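Local coordinates for protein motility-associated killing factor MakB (Vibrio cholerae serotype O1, PDB 6W1W) that probably serves as one component of a three-part cytotoxin that structurally resembles alpha-pore-forming toxins, at residues A[12-17]-A[181-186]. Residues are numbered along the deposited sequence; the frame is centred on the assembly and turned at random.
Sequences ALNMLT and VTAAQL
The peptide plane joining Thr182 to Ala183 carries the methyl of Thr17 on one face: Thr17 CG2 stands almost straight above Thr182 C, 3.8 Å away. The opposite face looks into the first turn of the short helix, where Gln185 N lies over it; Leu186 N, raised toward that same side, gives a weak bond to Thr182 O. The end of the Asn14 side-chain amide comes alongside Ala183 CB at the more open margin.

Thr17 suits its place because its two branches do different work. OG1 sits anti to its own carbonyl carbon and beside the backbone N (chi1 -72°), from where it donates to Leu13 O at 3.2 Å, with a C=O...donor angle of 160° and only a slight tilt from the carbonyl plane. Leu13 O thus takes both this hydroxyl and Thr17 N. With its hydrogen used inside its own helix, the hydroxyl can rest against carbon: Ala183 CA is 3.4 Å from Thr17 OG1, and Leu186 CD1 lies farther off.

Ala183, a small residue, lets the backbones approach to 5.7 Å between Thr17 CA and Ala183 CA; its CB also meets Leu13 O. No hydrogen bond crosses. Thr182, pointing away, acts as N-cap, its OG1 accepting a weak bond from Gln185 N.

The contact packs an N-capped turn, the start of helix 183-187 just ahead of strand 193-203, on helix 9-35, one of the long helices of a body resembling alpha-pore-forming toxins. Tyr20 of helix 9-35 touches Val181 and Leu186, while Phe329 of helix 316-333 packs on Leu13, Leu16 and Thr17.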
loop_
_atom_site.group_PDB
_atom_site.type_symbol
_atom_site.label_atom_id
_atom_site.label_comp_id
_atom_site.label_asym_id
_atom_site.label_seq_id
_atom_site.Cartn_x
_atom_site.Cartn_y
_atom_site.Cartn_z
ATOM N N ALA A 12 -1.362 -5.201 19.490
ATOM C CA ALA A 12 -2.482 -5.168 18.557
ATOM C C ALA A 12 -2.377 -3.980 17.609
ATOM O O ALA A 12 -2.529 -4.130 16.391
ATOM C CB ALA A 12 -3.801 -5.131 19.331
ATOM N N LEU A 13 -2.106 -2.789 18.151
ATOM C CA LEU A 13 -2.075 -1.574 17.341
ATOM C C LEU A 13 -0.926 -1.563 16.343
ATOM O O LEU A 13 -1.009 -0.860 15.329
ATOM C CB LEU A 13 -1.990 -0.348 18.247
ATOM C CG LEU A 13 -3.321 0.312 18.611
ATOM C CD1 LEU A 13 -4.309 -0.702 19.171
ATOM C CD2 LEU A 13 -3.098 1.450 19.602
ATOM N N ASN A 14 0.141 -2.321 16.599
ATOM C CA ASN A 14 1.211 -2.421 15.613
ATOM C C ASN A 14 0.789 -3.278 14.426
ATOM O O ASN A 14 1.137 -2.971 13.279
ATOM C CB ASN A 14 2.475 -2.984 16.261
ATOM C CG ASN A 14 3.062 -2.049 17.299
ATOM O OD1 ASN A 14 2.407 -1.104 17.742
ATOM N ND2 ASN A 14 4.301 -2.309 17.694
HETATM N N MSE A 15 0.038 -4.348 14.676
HETATM C CA MSE A 15 -0.432 -5.221 13.604
HETATM C C MSE A 15 -1.510 -4.531 12.781
HETATM O O MSE A 15 -1.640 -4.782 11.584
HETATM C CB MSE A 15 -0.963 -6.540 14.163
HETATM C CG MSE A 15 0.049 -7.293 15.007
HETATM SE SE MSE A 15 -0.412 -9.169 15.257
HETATM C CE MSE A 15 0.999 -9.665 16.509
ATOM N N LEU A 16 -2.289 -3.663 13.432
ATOM C CA LEU A 16 -3.211 -2.810 12.691
ATOM C C LEU A 16 -2.455 -1.847 11.782
ATOM O O LEU A 16 -2.850 -1.625 10.630
ATOM C CB LEU A 16 -4.113 -2.036 13.653
ATOM C CG LEU A 16 -5.512 -2.598 13.932
ATOM C CD1 LEU A 16 -6.108 -3.228 12.678
ATOM C CD2 LEU A 16 -5.496 -3.580 15.091
ATOM N N THR A 17 -1.363 -1.267 12.280
ATOM C CA THR A 17 -0.590 -0.343 11.457
ATOM C C THR A 17 0.101 -1.072 10.310
ATOM O O THR A 17 0.154 -0.560 9.186
ATOM C CB THR A 17 0.427 0.401 12.327
ATOM O OG1 THR A 17 -0.260 1.352 13.149
ATOM C CG2 THR A 17 1.460 1.124 11.469
ATOM N N VAL A 181 4.762 5.894 8.212
ATOM C CA VAL A 181 3.512 5.733 8.944
ATOM C C VAL A 181 3.734 4.683 10.028
ATOM O O VAL A 181 3.949 3.505 9.730
ATOM C CB VAL A 181 2.361 5.340 8.011
ATOM C CG1 VAL A 181 1.025 5.722 8.633
ATOM C CG2 VAL A 181 2.538 5.990 6.639
ATOM N N THR A 182 3.693 5.110 11.287
ATOM C CA THR A 182 3.872 4.228 12.433
ATOM C C THR A 182 2.611 4.230 13.292
ATOM O O THR A 182 1.626 4.907 12.989
ATOM C CB THR A 182 5.091 4.647 13.261
ATOM O OG1 THR A 182 4.787 5.846 13.983
ATOM C CG2 THR A 182 6.289 4.889 12.354
ATOM N N ALA A 183 2.656 3.457 14.382
ATOM C CA ALA A 183 1.537 3.340 15.315
ATOM C C ALA A 183 1.505 4.472 16.336
ATOM O O ALA A 183 0.437 5.042 16.599
ATOM C CB ALA A 183 1.594 1.992 16.038
ATOM N N ALA A 184 2.657 4.810 16.923
ATOM C CA ALA A 184 2.704 5.915 17.876
ATOM C C ALA A 184 2.305 7.228 17.220
ATOM O O ALA A 184 1.729 8.105 17.877
ATOM C CB ALA A 184 4.100 6.031 18.487
ATOM N N GLN A 185 2.599 7.380 15.929
ATOM C CA GLN A 185 2.153 8.564 15.205
ATOM C C GLN A 185 0.635 8.592 15.090
ATOM O O GLN A 185 -0.010 9.575 15.476
ATOM C CB GLN A 185 2.799 8.607 13.821
ATOM C CG GLN A 185 4.263 9.012 13.837
ATOM C CD GLN A 185 4.476 10.379 14.455
ATOM O OE1 GLN A 185 4.186 11.404 13.834
ATOM N NE2 GLN A 185 4.973 10.404 15.689
ATOM N N LEU A 186 0.048 7.507 14.577
ATOM C CA LEU A 186 -1.393 7.468 14.340
ATOM C C LEU A 186 -2.180 7.504 15.646
ATOM O O LEU A 186 -3.215 8.178 15.733
ATOM C CB LEU A 186 -1.748 6.224 13.526
ATOM C CG LEU A 186 -1.284 6.216 12.067
ATOM C CD1 LEU A 186 -1.344 4.809 11.488
ATOM C CD2 LEU A 186 -2.125 7.176 11.236
#